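Local coordinates for protein Pre-mRNA-splicing factor SAD1 (Saccharomyces cerevisiae, PDB 4MSX) that promotes assembly of newly made U4 snRNA into the U4/U6 snRNP and is required for pre-mRNA splicing, although its ubiquitin-protease-like domain is catalytically inactive, at residues 372-377 and 477-482; 325-330 and 348-353; 185-190 and 241-246. One frame throughout, in Å; residues are numbered along the deposited sequence.

Interaction 1 (372-377 and 477-482); sequences PQFLIF and VWEKQE
F377 and W478 form the aromatic heart of this strand pair. The CD2–CE2 side of the phenylalanine meets the pyrrole part of the indole, F377 CD2 lying 3.5 Å from W478 CD1, and the two planes are inclined by 53°. CE2 of F377 sits over one face of the indole. F377 gets there because its CG lies anti to the carbonyl carbon (chi1 -65°), which swings the ring back beside the backbone N and onto W478. Q476 accepts a hydrogen bond from the indole NE1, so this nitrogen is paired within the core. L375 shares this face of the sheet, its CB against CB of W478; on the other face I376 and F374 each touch a methyl of V477, F374 CD1 at 4.0 Å from V477 CG1.

Between the faces runs the backbone. L375 and W478 make a hydrogen-bonded antiparallel pair, W478 N to L375 O at 2.8 Å and L375 N to W478 O at 2.9 Å, and K480 N reaches Q373 O at 2.9 Å.

Toward the polar edge the extended chain of E479 runs beside the F374 ring, pointing the same way, its carboxylate plane only 28° from that of the ring. OE1 of E479 goes to K414 in a salt bridge. K480 lays its CB near Q373 OE1 and sends its NZ to the carbonyl of L371.

Such regular antiparallel pairing joins strands 374-379 and 472-480 in the mixed sheet of the ubiquitin-specific-protease fold, here in a catalytically inactive member.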
loop_
_atom_site.group_PDB
_atom_site.type_symbol
_atom_site.label_atom_id
_atom_site.label_comp_id
_atom_site.label_asym_id
_atom_site.label_seq_id
_atom_site.Cartn_x
_atom_site.Cartn_y
_atom_site.Cartn_z
ATOM N N PRO A 372 -19.650 7.000 -1.673
ATOM C CA PRO A 372 -18.786 6.339 -2.659
ATOM C C PRO A 372 -18.814 4.833 -2.539
ATOM O O PRO A 372 -19.208 4.327 -1.500
ATOM C CB PRO A 372 -17.357 6.876 -2.305
ATOM C CG PRO A 372 -17.420 7.210 -0.841
ATOM C CD PRO A 372 -18.897 7.640 -0.567
ATOM N N GLN A 373 -18.353 4.116 -3.573
ATOM C CA GLN A 373 -18.177 2.679 -3.458
ATOM C C GLN A 373 -17.234 2.361 -2.257
ATOM O O GLN A 373 -17.431 1.365 -1.547
ATOM C CB GLN A 373 -17.525 2.111 -4.747
ATOM C CG GLN A 373 -17.359 0.631 -4.683
ATOM C CD GLN A 373 -18.735 -0.080 -4.842
ATOM O OE1 GLN A 373 -19.770 0.576 -5.109
ATOM N NE2 GLN A 373 -18.756 -1.399 -4.646
ATOM N N PHE A 374 -16.181 3.164 -2.068
ATOM C CA PHE A 374 -15.262 2.952 -0.916
ATOM C C PHE A 374 -15.314 4.180 -0.030
ATOM O O PHE A 374 -14.900 5.258 -0.460
ATOM C CB PHE A 374 -13.802 2.720 -1.406
ATOM C CG PHE A 374 -13.668 1.504 -2.228
ATOM C CD1 PHE A 374 -13.548 0.271 -1.631
ATOM C CD2 PHE A 374 -13.782 1.584 -3.628
ATOM C CE1 PHE A 374 -13.429 -0.897 -2.420
ATOM C CE2 PHE A 374 -13.718 0.424 -4.438
ATOM C CZ PHE A 374 -13.554 -0.814 -3.832
ATOM N N LEU A 375 -15.840 4.005 1.177
ATOM C CA LEU A 375 -16.010 5.083 2.164
ATOM C C LEU A 375 -14.923 4.873 3.201
ATOM O O LEU A 375 -14.849 3.811 3.840
ATOM C CB LEU A 375 -17.426 4.946 2.785
ATOM C CG LEU A 375 -17.876 5.989 3.817
ATOM C CD1 LEU A 375 -17.719 7.414 3.252
ATOM C CD2 LEU A 375 -19.352 5.700 4.221
ATOM N N ILE A 376 -14.044 5.871 3.322
ATOM C CA ILE A 376 -12.875 5.769 4.192
ATOM C C ILE A 376 -13.072 6.687 5.390
ATOM O O ILE A 376 -13.266 7.912 5.219
ATOM C CB ILE A 376 -11.609 6.216 3.413
ATOM C CG1 ILE A 376 -11.505 5.439 2.107
ATOM C CG2 ILE A 376 -10.337 6.019 4.325
ATOM C CD1 ILE A 376 -10.314 5.924 1.165
ATOM N N PHE A 377 -13.030 6.105 6.583
ATOM C CA PHE A 377 -13.201 6.891 7.805
ATOM C C PHE A 377 -11.855 7.060 8.466
ATOM O O PHE A 377 -11.029 6.149 8.452
ATOM C CB PHE A 377 -14.034 6.133 8.835
ATOM C CG PHE A 377 -15.472 5.894 8.406
ATOM C CD1 PHE A 377 -16.182 6.882 7.740
ATOM C CD2 PHE A 377 -16.093 4.693 8.704
ATOM C CE1 PHE A 377 -17.530 6.685 7.370
ATOM C CE2 PHE A 377 -17.451 4.467 8.317
ATOM C CZ PHE A 377 -18.142 5.447 7.645
ATOM N N VAL A 477 -11.695 1.179 5.809
ATOM C CA VAL A 477 -12.222 1.290 4.446
ATOM C C VAL A 477 -13.464 0.396 4.426
ATOM O O VAL A 477 -13.371 -0.762 4.794
ATOM C CB VAL A 477 -11.248 0.765 3.367
ATOM C CG1 VAL A 477 -11.910 0.785 1.964
ATOM C CG2 VAL A 477 -9.937 1.626 3.331
ATOM N N TRP A 478 -14.592 0.988 4.062
ATOM C CA TRP A 478 -15.890 0.264 3.976
ATOM C C TRP A 478 -16.306 0.216 2.521
ATOM O O TRP A 478 -16.120 1.209 1.784
ATOM C CB TRP A 478 -16.957 1.020 4.780
ATOM C CG TRP A 478 -16.725 0.950 6.255
ATOM C CD1 TRP A 478 -15.814 1.695 6.974
ATOM C CD2 TRP A 478 -17.360 0.072 7.203
ATOM N NE1 TRP A 478 -15.867 1.337 8.299
ATOM C CE2 TRP A 478 -16.829 0.372 8.470
ATOM C CE3 TRP A 478 -18.390 -0.901 7.109
ATOM C CZ2 TRP A 478 -17.240 -0.297 9.648
ATOM C CZ3 TRP A 478 -18.798 -1.552 8.271
ATOM C CH2 TRP A 478 -18.218 -1.250 9.517
ATOM N N GLU A 479 -16.896 -0.914 2.091
ATOM C CA GLU A 479 -17.242 -1.062 0.695
ATOM C C GLU A 479 -18.780 -1.226 0.563
ATOM O O GLU A 479 -19.402 -1.990 1.315
ATOM C CB GLU A 479 -16.592 -2.314 0.084
ATOM C CG GLU A 479 -16.966 -2.475 -1.386
ATOM C CD GLU A 479 -16.171 -3.581 -2.119
ATOM O OE1 GLU A 479 -15.648 -4.520 -1.445
ATOM O OE2 GLU A 479 -16.082 -3.493 -3.373
ATOM N N LYS A 480 -19.344 -0.473 -0.353
ATOM C CA LYS A 480 -20.805 -0.374 -0.479
ATOM C C LYS A 480 -21.317 -1.698 -1.055
ATOM O O LYS A 480 -20.672 -2.295 -1.923
ATOM C CB LYS A 480 -21.182 0.823 -1.365
ATOM C CG LYS A 480 -22.678 0.932 -1.745
ATOM C CD LYS A 480 -23.082 2.394 -1.928
ATOM C CE LYS A 480 -22.664 2.963 -3.231
ATOM N NZ LYS A 480 -23.001 4.420 -3.306
ATOM N N GLN A 481 -22.406 -2.200 -0.485
ATOM C CA GLN A 481 -23.009 -3.454 -0.952
ATOM C C GLN A 481 -24.196 -3.156 -1.850
ATOM O O GLN A 481 -24.930 -2.184 -1.608
ATOM C CB GLN A 481 -23.521 -4.274 0.236
ATOM C CG GLN A 481 -22.470 -4.538 1.265
ATOM C CD GLN A 481 -21.284 -5.274 0.660
ATOM O OE1 GLN A 481 -21.380 -6.474 0.379
ATOM N NE2 GLN A 481 -20.154 -4.552 0.437
ATOM N N GLU A 482 -24.387 -3.990 -2.870
ATOM C CA GLU A 482 -25.677 -4.053 -3.566
ATOM C C GLU A 482 -26.737 -4.635 -2.625
ATOM O O GLU A 482 -27.373 -3.917 -1.844
ATOM C CB GLU A 482 -25.590 -4.926 -4.824
ATOM C CG GLU A 482 -26.885 -4.961 -5.662
ATOM C CD GLU A 482 -27.979 -5.873 -5.088
ATOM O OE1 GLU A 482 -27.690 -6.683 -4.178
ATOM O OE2 GLU A 482 -29.137 -5.778 -5.562
#

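Interaction 2 (325-330 and 348-353); sequences LDLPEF and TKLLTK
L350 reaches from the end of the short helix 347-350 into the angle made by L325, D326, L327 and P328, and its two methyls largely divide the work. CD1 meets CD2 of L327 at 3.8 Å, the two leucine side chains crossing obliquely. CD2 of L350 turns mainly to the backbone, 3.4 Å from D326 O, and also touches the P328 ring at CD, 4.3 Å away. The spread of the fork follows from the torsions of L350: with CG anti to the carbonyl carbon (chi1 -65°) and the chain extended beyond it, the fork is carried forward off the helix, one prong to the neighbouring leucine and the other to the carbonyl and the proline.

L325 stands deeper, its bond from CA to CB directed at the helix segment. Its CD1 touches L350 CB, while its CD2 meets CD2 of L351 at 4.0 Å; these two side chains also cross at a slant. L325 is the end of strand 323-325, an outer strand that runs parallel to 374-379 in the mixed sheet of the USP fold, and the end of the short helix 347-350 and the link after it pack against the place where the chain leaves that sheet. F379 backs both L325 and L350, and V398 of strand 397-399 and I345 of strand 344-346 also line L350.

Outside the leucines the contact turns polar and loose. A water accepts from D326 N at 3.1 Å and, weakly, from K353 NZ, bridging the two segments. The K353 ammonium NZ stands 4.6 Å from D326 OD2, not in contact, though the opposite charges probably attract, and has a cation-pi partner in F366.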
loop_
_atom_site.group_PDB
_atom_site.type_symbol
_atom_site.label_atom_id
_atom_site.label_comp_id
_atom_site.label_asym_id
_atom_site.label_seq_id
_atom_site.Cartn_x
_atom_site.Cartn_y
_atom_site.Cartn_z
ATOM N N LEU A 325 -14.180 11.341 11.711
ATOM C CA LEU A 325 -15.212 11.186 12.739
ATOM C C LEU A 325 -14.569 11.627 14.067
ATOM O O LEU A 325 -13.563 11.077 14.491
ATOM C CB LEU A 325 -15.644 9.722 12.819
ATOM C CG LEU A 325 -16.231 9.165 11.504
ATOM C CD1 LEU A 325 -16.667 7.701 11.605
ATOM C CD2 LEU A 325 -17.395 10.061 11.001
ATOM N N ASP A 326 -15.097 12.675 14.677
ATOM C CA ASP A 326 -14.569 13.158 15.954
ATOM C C ASP A 326 -15.035 12.266 17.107
ATOM O O ASP A 326 -16.156 11.876 17.141
ATOM C CB ASP A 326 -15.028 14.594 16.204
ATOM C CG ASP A 326 -14.391 15.596 15.232
ATOM O OD1 ASP A 326 -13.142 15.556 15.019
ATOM O OD2 ASP A 326 -15.159 16.403 14.655
ATOM N N LEU A 327 -14.168 12.006 18.074
ATOM C CA LEU A 327 -14.504 11.121 19.153
ATOM C C LEU A 327 -14.927 11.956 20.371
ATOM O O LEU A 327 -14.522 13.103 20.529
ATOM C CB LEU A 327 -13.293 10.287 19.540
ATOM C CG LEU A 327 -12.832 9.391 18.338
ATOM C CD1 LEU A 327 -11.473 8.776 18.673
ATOM C CD2 LEU A 327 -13.858 8.323 17.990
ATOM N N PRO A 328 -15.707 11.361 21.251
ATOM C CA PRO A 328 -16.099 12.158 22.422
ATOM C C PRO A 328 -14.873 12.576 23.262
ATOM O O PRO A 328 -13.850 11.859 23.296
ATOM C CB PRO A 328 -17.062 11.228 23.179
ATOM C CG PRO A 328 -16.851 9.865 22.641
ATOM C CD PRO A 328 -16.266 9.998 21.247
ATOM N N GLU A 329 -14.965 13.729 23.939
ATOM C CA GLU A 329 -13.848 14.240 24.748
ATOM C C GLU A 329 -13.246 13.163 25.660
ATOM O O GLU A 329 -13.952 12.343 26.224
ATOM C CB GLU A 329 -14.287 15.453 25.587
ATOM C CG GLU A 329 -13.150 16.450 25.750
ATOM C CD GLU A 329 -13.529 17.649 26.599
ATOM O OE1 GLU A 329 -14.731 18.000 26.646
ATOM O OE2 GLU A 329 -12.620 18.239 27.224
ATOM N N PHE A 330 -11.921 13.123 25.738
ATOM C CA PHE A 330 -11.254 12.016 26.421
ATOM C C PHE A 330 -10.197 12.580 27.343
ATOM O O PHE A 330 -9.380 13.433 26.935
ATOM C CB PHE A 330 -10.578 11.071 25.402
ATOM C CG PHE A 330 -9.817 9.907 26.036
ATOM C CD1 PHE A 330 -10.500 8.749 26.393
ATOM C CD2 PHE A 330 -8.434 9.982 26.274
ATOM C CE1 PHE A 330 -9.821 7.682 26.984
ATOM C CE2 PHE A 330 -7.734 8.897 26.855
ATOM C CZ PHE A 330 -8.448 7.754 27.215
ATOM N N THR A 348 -21.967 3.604 14.955
ATOM C CA THR A 348 -23.231 4.129 14.386
ATOM C C THR A 348 -23.551 5.458 15.072
ATOM O O THR A 348 -24.156 6.354 14.485
ATOM C CB THR A 348 -24.417 3.159 14.621
ATOM O OG1 THR A 348 -24.466 2.847 16.017
ATOM C CG2 THR A 348 -24.236 1.903 13.826
ATOM N N LYS A 349 -23.121 5.592 16.317
ATOM C CA LYS A 349 -23.382 6.807 17.036
ATOM C C LYS A 349 -22.459 7.931 16.531
ATOM O O LYS A 349 -22.831 9.096 16.548
ATOM C CB LYS A 349 -23.210 6.568 18.544
ATOM C CG LYS A 349 -23.259 7.844 19.375
ATOM C CD LYS A 349 -24.182 7.690 20.589
ATOM C CE LYS A 349 -24.061 8.871 21.560
ATOM N NZ LYS A 349 -25.169 8.894 22.571
ATOM N N LEU A 350 -21.241 7.603 16.084
ATOM C CA LEU A 350 -20.375 8.652 15.485
ATOM C C LEU A 350 -21.014 9.157 14.187
ATOM O O LEU A 350 -20.796 10.272 13.774
ATOM C CB LEU A 350 -18.954 8.099 15.213
ATOM C CG LEU A 350 -18.143 7.700 16.460
ATOM C CD1 LEU A 350 -16.813 6.961 16.058
ATOM C CD2 LEU A 350 -17.850 8.911 17.357
ATOM N N LEU A 351 -21.781 8.318 13.511
ATOM C CA LEU A 351 -22.362 8.711 12.227
ATOM C C LEU A 351 -23.719 9.442 12.364
ATOM O O LEU A 351 -24.318 9.815 11.344
ATOM C CB LEU A 351 -22.499 7.493 11.328
ATOM C CG LEU A 351 -21.145 6.966 10.832
ATOM C CD1 LEU A 351 -21.290 5.564 10.294
ATOM C CD2 LEU A 351 -20.549 7.918 9.726
ATOM N N THR A 352 -24.175 9.664 13.605
ATOM C CA THR A 352 -25.507 10.270 13.866
ATOM C C THR A 352 -25.657 11.630 13.210
ATOM O O THR A 352 -26.699 11.953 12.678
ATOM C CB THR A 352 -25.785 10.556 15.363
ATOM O OG1 THR A 352 -25.305 9.496 16.173
ATOM C CG2 THR A 352 -27.293 10.726 15.594
ATOM N N LYS A 353 -24.616 12.430 13.324
ATOM C CA LYS A 353 -24.465 13.662 12.574
ATOM C C LYS A 353 -25.173 13.584 11.214
ATOM O O LYS A 353 -25.922 14.484 10.856
ATOM C CB LYS A 353 -22.970 13.843 12.320
ATOM C CG LYS A 353 -22.449 15.231 12.474
ATOM C CD LYS A 353 -20.967 15.206 12.323
ATOM C CE LYS A 353 -20.375 16.557 12.621
ATOM N NZ LYS A 353 -18.992 16.641 12.074
HETATM O O HOH W 1 -17.431 13.818 13.041
#

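Interaction 3 (185-190 and 241-246); sequences GFTNAA and KHHLSV
Hydrophobic contact between these segments centres on F186, whose ring slants against L244 and V246: CD2 lies 3.8 Å from L244 CB, and CE2 is 3.9 Å from V246 CG1. The ring is swung back beside its own backbone N (chi1 -64°), to the face that L244 shares, where I234 and L200 also touch it and H196 stacks on it. An alanine here is likely to open a gap between L244 and V246 and leave H196 without its stacking partner.

Two backbone hydrogen bonds hold the two segments together. L244 N reaches G185 O, in the carbonyl plane, at 3.0 Å, and T187 N approaches L244 O at 3.0 Å, nearly in line with the carbonyl bond.

Beyond the backbone bonds, the branches of T187 part: its CG2 meets the H243 ring at ND1, 3.6 Å away, the side chains crossing at about a right angle, while OG1 touches S245 CB.

Four waters stitch up the margins. One links G185 N to H242 O, another T187 O to V246 N; of the two at T187 OG1, one continues to S245 OG and the other to H243 ND1, in that ring's plane.

F186 and L244 pair in a short, weakly bonded parallel sheet of strands 185-186 and 243-244, with N188 and V246 each at the N-cap of the helix that follows, in the helical part of the USP fold.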
loop_
_atom_site.group_PDB
_atom_site.type_symbol
_atom_site.label_atom_id
_atom_site.label_comp_id
_atom_site.label_asym_id
_atom_site.label_seq_id
_atom_site.Cartn_x
_atom_site.Cartn_y
_atom_site.Cartn_z
ATOM N N GLY A 185 3.415 -8.714 3.858
ATOM C CA GLY A 185 4.040 -7.665 4.611
ATOM C C GLY A 185 5.319 -7.158 3.962
ATOM O O GLY A 185 5.679 -7.495 2.780
ATOM N N PHE A 186 6.000 -6.317 4.753
ATOM C CA PHE A 186 7.033 -5.453 4.237
ATOM C C PHE A 186 8.131 -5.369 5.296
ATOM O O PHE A 186 7.841 -5.350 6.515
ATOM C CB PHE A 186 6.523 -4.017 4.012
ATOM C CG PHE A 186 5.432 -3.884 2.958
ATOM C CD1 PHE A 186 4.106 -4.118 3.306
ATOM C CD2 PHE A 186 5.749 -3.498 1.660
ATOM C CE1 PHE A 186 3.082 -4.012 2.377
ATOM C CE2 PHE A 186 4.716 -3.375 0.686
ATOM C CZ PHE A 186 3.383 -3.617 1.074
ATOM N N THR A 187 9.372 -5.284 4.824
ATOM C CA THR A 187 10.487 -5.032 5.733
ATOM C C THR A 187 10.540 -3.557 6.156
ATOM O O THR A 187 9.954 -2.670 5.515
ATOM C CB THR A 187 11.816 -5.505 5.059
ATOM O OG1 THR A 187 11.872 -4.998 3.723
ATOM C CG2 THR A 187 11.838 -7.043 4.976
ATOM N N ASN A 188 11.274 -3.304 7.238
ATOM C CA ASN A 188 11.486 -1.955 7.746
ATOM C C ASN A 188 10.190 -1.212 8.115
ATOM O O ASN A 188 10.033 -0.034 7.826
ATOM C CB ASN A 188 12.287 -1.104 6.774
ATOM C CG ASN A 188 13.056 0.047 7.529
ATOM O OD1 ASN A 188 12.895 0.173 8.734
ATOM N ND2 ASN A 188 13.819 0.850 6.820
ATOM N N ALA A 189 9.297 -1.917 8.762
ATOM C CA ALA A 189 8.085 -1.270 9.285
ATOM C C ALA A 189 8.475 -0.224 10.333
ATOM O O ALA A 189 7.701 0.723 10.590
ATOM C CB ALA A 189 7.181 -2.310 9.918
ATOM N N ALA A 190 9.655 -0.400 10.955
ATOM C CA ALA A 190 10.068 0.525 12.020
ATOM C C ALA A 190 10.124 1.899 11.389
ATOM O O ALA A 190 9.838 2.888 12.023
ATOM C CB ALA A 190 11.483 0.133 12.616
ATOM N N LYS A 241 10.556 -14.134 -2.328
ATOM C CA LYS A 241 10.365 -14.182 -0.889
ATOM C C LYS A 241 9.056 -13.454 -0.551
ATOM O O LYS A 241 8.708 -12.467 -1.187
ATOM C CB LYS A 241 11.539 -13.544 -0.138
ATOM C CG LYS A 241 11.830 -12.125 -0.544
ATOM C CD LYS A 241 13.223 -11.690 0.021
ATOM C CE LYS A 241 13.521 -10.213 -0.265
ATOM N NZ LYS A 241 13.521 -9.905 -1.746
ATOM N N HIS A 242 8.375 -13.938 0.470
ATOM C CA HIS A 242 6.992 -13.564 0.678
ATOM C C HIS A 242 6.797 -12.191 1.395
ATOM O O HIS A 242 5.853 -12.026 2.171
ATOM C CB HIS A 242 6.269 -14.678 1.462
ATOM C CG HIS A 242 6.725 -14.797 2.878
ATOM N ND1 HIS A 242 8.002 -14.454 3.275
ATOM C CD2 HIS A 242 6.078 -15.189 4.000
ATOM C CE1 HIS A 242 8.126 -14.645 4.578
ATOM N NE2 HIS A 242 6.969 -15.088 5.040
ATOM N N HIS A 243 7.648 -11.221 1.103
ATOM C CA HIS A 243 7.534 -9.850 1.648
ATOM C C HIS A 243 8.255 -8.874 0.747
ATOM O O HIS A 243 9.039 -9.277 -0.120
ATOM C CB HIS A 243 8.101 -9.728 3.072
ATOM C CG HIS A 243 9.440 -10.365 3.255
ATOM N ND1 HIS A 243 10.621 -9.720 2.958
ATOM C CD2 HIS A 243 9.785 -11.577 3.745
ATOM C CE1 HIS A 243 11.639 -10.512 3.248
ATOM N NE2 HIS A 243 11.158 -11.647 3.716
ATOM N N LEU A 244 7.934 -7.602 0.867
ATOM C CA LEU A 244 8.454 -6.636 -0.075
ATOM C C LEU A 244 9.220 -5.573 0.682
ATOM O O LEU A 244 9.005 -5.417 1.878
ATOM C CB LEU A 244 7.317 -5.945 -0.829
ATOM C CG LEU A 244 6.490 -6.906 -1.682
ATOM C CD1 LEU A 244 5.317 -6.106 -2.226
ATOM C CD2 LEU A 244 7.427 -7.468 -2.808
ATOM N N SER A 245 10.054 -4.822 -0.031
ATOM C CA SER A 245 10.640 -3.619 0.567
ATOM C C SER A 245 10.105 -2.458 -0.238
ATOM O O SER A 245 10.185 -2.507 -1.465
ATOM C CB SER A 245 12.196 -3.634 0.489
ATOM O OG SER A 245 12.685 -2.329 0.848
ATOM N N VAL A 246 9.598 -1.395 0.403
ATOM C CA VAL A 246 9.345 -0.185 -0.384
ATOM C C VAL A 246 10.152 1.041 0.090
ATOM O O VAL A 246 9.782 2.179 -0.205
ATOM C CB VAL A 246 7.822 0.154 -0.416
ATOM C CG1 VAL A 246 7.051 -0.955 -1.214
ATOM C CG2 VAL A 246 7.297 0.304 1.038
HETATM O O HOH W 2 4.469 -11.461 4.280
HETATM O O HOH W 3 9.663 -1.145 3.218
HETATM O O HOH W 4 13.091 -2.674 3.616
HETATM O O HOH W 5 12.027 -7.227 1.653
#

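How the interactions relate
Interactions 1 and 2 belong together: F377 of interaction 1 packs on L325 and L351 of interaction 2, so the residues at the end of helix 347-350 lie against the sheet that strands 323-325 and 374-379 share. Interaction 3 is separate, its nearest atoms about 14 Å from interaction 1 and about 22 Å from interaction 2, though all three belong to the USP fold. Interaction 1 is the most buried and rests on regular backbone pairing plus aromatic packing. Interaction 2, farthest from the chain centre and only partly buried, is nearest to a surface contact and relies on leucine methyls and a bridging water. Interaction 3 pairs two very short strands and adds several waters.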